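Periplasmic binding protein (Mycobacterium smegmatis, PDB 4MDY) probably captures a ferric siderophore or similar iron compound outside the cell membrane and delivers it to an ABC transporter for import. Local coordinates at residues His19-Thr24 with Asp110-Leu115; Ala102-Leu107 with Lys135-Ile140. All blocks are in the same frame, centred on the assembly; numbering follows the deposited sequence.

Contact 1. Residues His19-Thr24 with Asp110-Leu115; sequences HAFGDT and DTYAKL
Y112 reaches from helix 109-116 into the beta hairpin formed by strands 15-19 and 22-26, where it meets H19, F21 and T24. A type I turn from H19 to G22 closes the hairpin, and Y112 completes an aromatic cluster with H19 and F21. Its CG stands anti to the backbone N (chi1 171°), which sends the ring off the helix toward the turn. The inner part of the side chain meets F21, the outer ring H19, and OH both H19 and T24. Y112 CB lies 3.9 Å from F21 CD2. F21 CB then sits over one face of the Y112 ring, 3.8 Å from its centroid and 21° off the normal, a CH-pi contact. The rings of F21 and Y112 are nearly parallel but slid so far apart that they barely overlap. Further out, Y112 CZ comes to 3.3 Å from H19 CE1, and this aromatic pair is oblique, its planes at 64°. At the tip, Y112 OH sits at the imidazole edge, near its plane, and 3.0 Å from T24 OG1. One water, 2.8 Å from Y112 OH, donates to the carbonyl O of D23.

The imidazole is fixed within the hairpin. F21 N donates to H19 ND1, and H19 NE2 donates to T24 OG1 at 2.7 Å, both partners close to the ring plane. T24 OG1 is also hydrogen-bonded to the carbonyl O of T121, at the start of strand 121-123. The pattern is consistent with a neutral imidazole protonated on NE2. The chemistry implies a join apolar along the tyrosine ring and polar at its tip, where the water links phenol to hairpin backbone.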
ATOM      1  N   HIS A  19      14.465 -13.016  -7.410  1.00 22.57           N
ATOM      2  CA  HIS A  19      13.944 -11.673  -7.641  1.00 21.81           C
ATOM      3  C   HIS A  19      14.482 -11.111  -8.965  1.00 21.49           C
ATOM      4  O   HIS A  19      15.153 -11.821  -9.730  1.00 22.13           O
ATOM      5  CB  HIS A  19      14.291 -10.773  -6.438  1.00 20.95           C
ATOM      6  CG  HIS A  19      15.739 -10.790  -6.067  1.00 17.74           C
ATOM      7  ND1 HIS A  19      16.716 -10.264  -6.879  1.00 19.91           N
ATOM      8  CD2 HIS A  19      16.380 -11.279  -4.980  1.00 18.18           C
ATOM      9  CE1 HIS A  19      17.897 -10.426  -6.313  1.00 20.96           C
ATOM     10  NE2 HIS A  19      17.723 -11.041  -5.159  1.00 20.21           N
ATOM     11  N   ALA A  20      14.192  -9.842  -9.227  1.00 19.79           N
ATOM     12  CA  ALA A  20      14.509  -9.214 -10.515  1.00 23.29           C
ATOM     13  C   ALA A  20      15.999  -9.215 -10.870  1.00 23.08           C
ATOM     14  O   ALA A  20      16.349  -9.155 -12.040  1.00 23.09           O
ATOM     15  CB  ALA A  20      13.973  -7.791 -10.549  1.00 23.30           C
ATOM     16  N   PHE A  21      16.861  -9.261  -9.861  1.00 23.71           N
ATOM     17  CA  PHE A  21      18.311  -9.197 -10.057  1.00 26.70           C
ATOM     18  C   PHE A  21      19.032 -10.511  -9.755  1.00 26.56           C
ATOM     19  O   PHE A  21      20.251 -10.538  -9.589  1.00 29.41           O
ATOM     20  CB  PHE A  21      18.853  -8.040  -9.222  1.00 26.96           C
ATOM     21  CG  PHE A  21      18.139  -6.752  -9.498  1.00 26.06           C
ATOM     22  CD1 PHE A  21      18.219  -6.168 -10.755  1.00 27.38           C
ATOM     23  CD2 PHE A  21      17.342  -6.153  -8.537  1.00 27.29           C
ATOM     24  CE1 PHE A  21      17.548  -4.997 -11.040  1.00 26.65           C
ATOM     25  CE2 PHE A  21      16.668  -4.974  -8.814  1.00 28.85           C
ATOM     26  CZ  PHE A  21      16.771  -4.396 -10.066  1.00 30.71           C
ATOM     27  N   GLY A  22      18.273 -11.601  -9.718  1.00 27.59           N
ATOM     28  CA  GLY A  22      18.823 -12.927  -9.514  1.00 29.16           C
ATOM     29  C   GLY A  22      18.348 -13.534  -8.212  1.00 27.39           C
ATOM     30  O   GLY A  22      17.186 -13.382  -7.835  1.00 31.59           O
ATOM     31  N   ASP A  23      19.260 -14.218  -7.529  1.00 25.87           N
ATOM     32  CA  ASP A  23      18.953 -14.969  -6.325  1.00 26.03           C
ATOM     33  C   ASP A  23      19.617 -14.322  -5.118  1.00 25.13           C
ATOM     34  O   ASP A  23      20.711 -13.775  -5.230  1.00 25.72           O
ATOM     35  CB  ASP A  23      19.465 -16.405  -6.455  1.00 28.10           C
ATOM     36  CG  ASP A  23      18.672 -17.232  -7.457  1.00 34.22           C
ATOM     37  OD1 ASP A  23      17.713 -16.716  -8.073  1.00 36.26           O
ATOM     38  OD2 ASP A  23      19.016 -18.421  -7.621  1.00 35.49           O
ATOM     39  N   THR A  24      18.946 -14.389  -3.973  1.00 22.44           N
ATOM     40  CA  THR A  24      19.530 -13.983  -2.699  1.00 21.96           C
ATOM     41  C   THR A  24      19.425 -15.155  -1.728  1.00 22.09           C
ATOM     42  O   THR A  24      18.347 -15.723  -1.555  1.00 20.32           O
ATOM     43  CB  THR A  24      18.824 -12.741  -2.114  1.00 21.03           C
ATOM     44  OG1 THR A  24      19.147 -11.593  -2.908  1.00 21.69           O
ATOM     45  CG2 THR A  24      19.282 -12.488  -0.681  1.00 23.55           C
ATOM     46  N   ASP A 110      22.392  -1.655 -10.237  1.00 28.11           N
ATOM     47  CA  ASP A 110      23.579  -1.056  -9.627  1.00 30.76           C
ATOM     48  C   ASP A 110      23.412  -0.975  -8.110  1.00 27.36           C
ATOM     49  O   ASP A 110      24.259  -1.449  -7.362  1.00 26.75           O
ATOM     50  CB  ASP A 110      23.822   0.341 -10.209  1.00 35.60           C
ATOM     51  CG  ASP A 110      25.025   1.036  -9.590  1.00 42.06           C
ATOM     52  OD1 ASP A 110      26.096   0.397  -9.483  1.00 43.99           O
ATOM     53  OD2 ASP A 110      24.896   2.225  -9.216  1.00 55.36           O
ATOM     54  N   THR A 111      22.298  -0.397  -7.676  1.00 24.85           N
ATOM     55  CA  THR A 111      22.018  -0.208  -6.258  1.00 24.10           C
ATOM     56  C   THR A 111      21.814  -1.533  -5.527  1.00 21.77           C
ATOM     57  O   THR A 111      22.215  -1.675  -4.379  1.00 21.54           O
ATOM     58  CB  THR A 111      20.805   0.717  -6.070  1.00 26.53           C
ATOM     59  OG1 THR A 111      21.046   1.939  -6.776  1.00 29.96           O
ATOM     60  CG2 THR A 111      20.588   1.038  -4.610  1.00 29.85           C
ATOM     61  N   TYR A 112      21.203  -2.504  -6.197  1.00 20.51           N
ATOM     62  CA  TYR A 112      21.143  -3.862  -5.674  1.00 20.67           C
ATOM     63  C   TYR A 112      22.542  -4.417  -5.398  1.00 21.02           C
ATOM     64  O   TYR A 112      22.781  -4.990  -4.342  1.00 21.99           O
ATOM     65  CB  TYR A 112      20.412  -4.794  -6.640  1.00 22.16           C
ATOM     66  CG  TYR A 112      20.509  -6.248  -6.232  1.00 23.03           C
ATOM     67  CD1 TYR A 112      19.737  -6.746  -5.185  1.00 23.39           C
ATOM     68  CD2 TYR A 112      21.395  -7.117  -6.863  1.00 23.09           C
ATOM     69  CE1 TYR A 112      19.823  -8.069  -4.801  1.00 22.06           C
ATOM     70  CE2 TYR A 112      21.490  -8.444  -6.482  1.00 24.39           C
ATOM     71  CZ  TYR A 112      20.700  -8.913  -5.444  1.00 23.81           C
ATOM     72  OH  TYR A 112      20.765 -10.226  -5.048  1.00 24.34           O
ATOM     73  N   ALA A 113      23.460  -4.249  -6.349  1.00 21.66           N
ATOM     74  CA  ALA A 113      24.842  -4.717  -6.166  1.00 23.27           C
ATOM     75  C   ALA A 113      25.501  -4.050  -4.951  1.00 23.11           C
ATOM     76  O   ALA A 113      26.161  -4.710  -4.143  1.00 21.68           O
ATOM     77  CB  ALA A 113      25.661  -4.479  -7.432  1.00 22.70           C
ATOM     78  N   LYS A 114      25.282  -2.747  -4.807  1.00 23.98           N
ATOM     79  CA  LYS A 114      25.811  -1.990  -3.668  1.00 24.44           C
ATOM     80  C   LYS A 114      25.259  -2.450  -2.313  1.00 24.08           C
ATOM     81  O   LYS A 114      26.008  -2.559  -1.332  1.00 21.30           O
ATOM     82  CB  LYS A 114      25.520  -0.504  -3.857  1.00 25.92           C
ATOM     83  CG  LYS A 114      26.282   0.126  -5.008  1.00 25.13           C
ATOM     84  CD  LYS A 114      25.831   1.555  -5.234  1.00 26.90           C
ATOM     85  CE  LYS A 114      26.696   2.241  -6.274  1.00 29.30           C
ATOM     86  NZ  LYS A 114      26.044   3.469  -6.807  1.00 32.36           N
ATOM     87  N   LEU A 115      23.955  -2.709  -2.257  1.00 22.42           N
ATOM     88  CA  LEU A 115      23.327  -3.194  -1.027  1.00 22.33           C
ATOM     89  C   LEU A 115      23.748  -4.633  -0.718  1.00 21.70           C
ATOM     90  O   LEU A 115      23.918  -4.994   0.449  1.00 21.34           O
ATOM     91  CB  LEU A 115      21.797  -3.094  -1.120  1.00 22.24           C
ATOM     92  CG  LEU A 115      21.195  -1.685  -1.204  1.00 21.85           C
ATOM     93  CD1 LEU A 115      19.685  -1.787  -1.405  1.00 22.82           C
ATOM     94  CD2 LEU A 115      21.509  -0.845   0.025  1.00 23.09           C
TER
HETATM   95  O   HOH W   1      21.924 -11.896  -6.913  1.00 31.76           O

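Contact 2. Residues Ala102-Leu107 with Lys135-Ile140; sequences ATNAGL and KDQATI
T103 and Q137 meet where the loop between strand 99-102 and helix 109-116 packs on helix 134-144, within the periplasmic-binding fold of this family. T103 carries OG1 between its backbone N and carbonyl carbon (chi1 61°), turning the hydroxyl to the helix and leaving CG2 beside the backbone N. The two branches thus find different partners: T103 OG1 lies 2.9 Å from Q137 OE1, a weak hydrogen bond whose proton has another acceptor within reach, while T103 CG2 packs against I140 CG2 at 4.0 Å.

Q137 reaches the loop as an extended chain, CG anti to the backbone N (chi1 170°). Its aliphatic part takes a share in the contact, since Q137 CG lies 3.2 Å from T103 OG1. Beyond it, the amide directs OE1 at the loop, and besides the threonine hydroxyl Q137 OE1 touches N104 CB at 3.4 Å. The other half of the amide serves a different element: NE2 donates to the carboxylate of D43 on helix 40-46 and to T39 just before it. The assignment of O and N rests on NE2 facing that carboxylate; the bond to T39 and, weakly, that from T103 are consistent with it.

N104 meets Q137 chiefly through CB; the two amide planes are turned 45° apart. Its own amide is engaged by T39 through ND2 and by the backbone N of F131 through OD1.

All four touching residues are buried. The chemistry implies a modest direct link, one weak hydrogen bond plus the methyl packing of T103 on I140, while T39 OG1, bonded to both amides, joins loop and helix indirectly.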
ATOM      1  N   ALA A 102      14.175  -4.492   0.136  1.00 16.80           N
ATOM      2  CA  ALA A 102      14.006  -3.375  -0.779  1.00 18.84           C
ATOM      3  C   ALA A 102      13.180  -3.769  -2.001  1.00 17.37           C
ATOM      4  O   ALA A 102      13.645  -3.708  -3.140  1.00 16.81           O
ATOM      5  CB  ALA A 102      15.361  -2.814  -1.192  1.00 18.27           C
ATOM      6  N   THR A 103      11.934  -4.156  -1.750  1.00 18.42           N
ATOM      7  CA  THR A 103      11.030  -4.565  -2.816  1.00 17.81           C
ATOM      8  C   THR A 103      10.233  -3.381  -3.362  1.00 17.29           C
ATOM      9  O   THR A 103       9.746  -3.434  -4.486  1.00 16.55           O
ATOM     10  CB  THR A 103      10.049  -5.652  -2.323  1.00 17.85           C
ATOM     11  OG1 THR A 103       9.261  -5.137  -1.245  1.00 19.38           O
ATOM     12  CG2 THR A 103      10.797  -6.872  -1.847  1.00 19.52           C
ATOM     13  N   ASN A 104      10.137  -2.306  -2.575  1.00 17.86           N
ATOM     14  CA  ASN A 104       9.333  -1.135  -2.913  1.00 18.36           C
ATOM     15  C   ASN A 104      10.146   0.137  -2.671  1.00 18.94           C
ATOM     16  O   ASN A 104       9.719   1.038  -1.946  1.00 17.97           O
ATOM     17  CB  ASN A 104       8.061  -1.137  -2.058  1.00 19.36           C
ATOM     18  CG  ASN A 104       7.022  -0.127  -2.521  1.00 16.51           C
ATOM     19  OD1 ASN A 104       7.118   0.451  -3.602  1.00 17.04           O
ATOM     20  ND2 ASN A 104       6.006   0.073  -1.701  1.00 19.80           N
ATOM     21  N   ALA A 105      11.321   0.180  -3.292  1.00 20.77           N
ATOM     22  CA  ALA A 105      12.343   1.187  -3.011  1.00 21.15           C
ATOM     23  C   ALA A 105      12.956   1.834  -4.270  1.00 23.07           C
ATOM     24  O   ALA A 105      13.871   2.655  -4.158  1.00 23.92           O
ATOM     25  CB  ALA A 105      13.439   0.546  -2.170  1.00 22.84           C
ATOM     26  N   GLY A 106      12.457   1.478  -5.454  1.00 21.33           N
ATOM     27  CA  GLY A 106      13.018   1.973  -6.711  1.00 22.95           C
ATOM     28  C   GLY A 106      14.386   1.388  -7.026  1.00 24.17           C
ATOM     29  O   GLY A 106      15.190   1.997  -7.726  1.00 25.24           O
ATOM     30  N   LEU A 107      14.633   0.183  -6.531  1.00 25.35           N
ATOM     31  CA  LEU A 107      15.927  -0.463  -6.675  1.00 25.88           C
ATOM     32  C   LEU A 107      16.265  -0.728  -8.141  1.00 26.54           C
ATOM     33  O   LEU A 107      15.429  -1.234  -8.887  1.00 27.03           O
ATOM     34  CB  LEU A 107      15.916  -1.779  -5.895  1.00 25.74           C
ATOM     35  CG  LEU A 107      17.243  -2.441  -5.558  1.00 29.15           C
ATOM     36  CD1 LEU A 107      18.076  -1.541  -4.655  1.00 30.35           C
ATOM     37  CD2 LEU A 107      16.981  -3.783  -4.894  1.00 30.65           C
ATOM     38  N   LYS A 135       0.816  -8.943  -2.821  1.00 15.80           N
ATOM     39  CA  LYS A 135       1.014 -10.347  -2.496  1.00 16.54           C
ATOM     40  C   LYS A 135       2.421 -10.842  -2.878  1.00 15.96           C
ATOM     41  O   LYS A 135       3.003 -11.664  -2.171  1.00 19.53           O
ATOM     42  CB  LYS A 135      -0.070 -11.207  -3.148  1.00 17.52           C
ATOM     43  CG  LYS A 135      -1.460 -10.949  -2.578  1.00 18.60           C
ATOM     44  CD  LYS A 135      -2.504 -11.812  -3.272  1.00 21.09           C
ATOM     45  CE  LYS A 135      -3.894 -11.520  -2.733  1.00 23.24           C
ATOM     46  NZ  LYS A 135      -4.943 -12.327  -3.413  1.00 24.59           N
ATOM     47  N   ASP A 136       2.961 -10.344  -3.989  1.00 16.01           N
ATOM     48  CA  ASP A 136       4.302 -10.740  -4.420  1.00 18.03           C
ATOM     49  C   ASP A 136       5.323 -10.247  -3.400  1.00 16.07           C
ATOM     50  O   ASP A 136       6.230 -10.971  -2.994  1.00 17.49           O
ATOM     51  CB  ASP A 136       4.644 -10.145  -5.783  1.00 20.83           C
ATOM     52  CG  ASP A 136       3.807 -10.709  -6.902  1.00 24.51           C
ATOM     53  OD1 ASP A 136       3.095 -11.720  -6.696  1.00 31.57           O
ATOM     54  OD2 ASP A 136       3.868 -10.121  -8.004  1.00 24.93           O
ATOM     55  N   GLN A 137       5.160  -9.003  -2.982  1.00 16.41           N
ATOM     56  CA  GLN A 137       6.029  -8.435  -1.960  1.00 15.10           C
ATOM     57  C   GLN A 137       5.931  -9.190  -0.628  1.00 14.19           C
ATOM     58  O   GLN A 137       6.949  -9.489  -0.003  1.00 15.64           O
ATOM     59  CB  GLN A 137       5.703  -6.956  -1.771  1.00 15.01           C
ATOM     60  CG  GLN A 137       6.369  -6.333  -0.568  1.00 15.89           C
ATOM     61  CD  GLN A 137       6.212  -4.829  -0.563  1.00 17.30           C
ATOM     62  OE1 GLN A 137       6.510  -4.163  -1.554  1.00 17.53           O
ATOM     63  NE2 GLN A 137       5.732  -4.284   0.550  1.00 16.53           N
ATOM     64  N   ALA A 138       4.712  -9.482  -0.182  1.00 13.61           N
ATOM     65  CA  ALA A 138       4.519 -10.196   1.075  1.00 14.19           C
ATOM     66  C   ALA A 138       5.142 -11.581   0.996  1.00 15.06           C
ATOM     67  O   ALA A 138       5.848 -12.003   1.904  1.00 12.86           O
ATOM     68  CB  ALA A 138       3.037 -10.310   1.400  1.00 15.73           C
ATOM     69  N   THR A 139       4.895 -12.282  -0.106  1.00 14.64           N
ATOM     70  CA  THR A 139       5.403 -13.638  -0.255  1.00 16.20           C
ATOM     71  C   THR A 139       6.934 -13.734  -0.192  1.00 14.32           C
ATOM     72  O   THR A 139       7.464 -14.565   0.538  1.00 17.07           O
ATOM     73  CB  THR A 139       4.877 -14.297  -1.542  1.00 18.62           C
ATOM     74  OG1 THR A 139       3.444 -14.324  -1.490  1.00 21.16           O
ATOM     75  CG2 THR A 139       5.387 -15.725  -1.663  1.00 19.69           C
ATOM     76  N   ILE A 140       7.643 -12.898  -0.943  1.00 14.26           N
ATOM     77  CA  ILE A 140       9.103 -12.978  -0.935  1.00 15.65           C
ATOM     78  C   ILE A 140       9.670 -12.585   0.437  1.00 16.13           C
ATOM     79  O   ILE A 140      10.627 -13.188   0.887  1.00 15.26           O
ATOM     80  CB  ILE A 140       9.756 -12.169  -2.072  1.00 17.12           C
ATOM     81  CG1 ILE A 140      11.208 -12.607  -2.268  1.00 18.41           C
ATOM     82  CG2 ILE A 140       9.678 -10.671  -1.811  1.00 18.02           C
ATOM     83  CD1 ILE A 140      11.863 -12.010  -3.495  1.00 19.43           C
TER

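Overall arrangement
From the N terminus the chain first forms the hairpin of strands 15-19 and 22-26, then passes through helix 89-94 and strand 99-102 into the loop 102-107. Helix 109-116 follows and returns to the hairpin, closing contact 1 over an 85-residue excursion. After strand 121-123 the chain enters helix 134-144, which closes contact 2 back on the loop. The segments alternate along the sequence, so the two closures cross, their centres about 12 Å apart. L107 packs on Y112 and L115, while H19 CB lies 4.0 Å from I140 CD1. Hairpin, loop and both helices are thereby tied together, all touching strand 121-123.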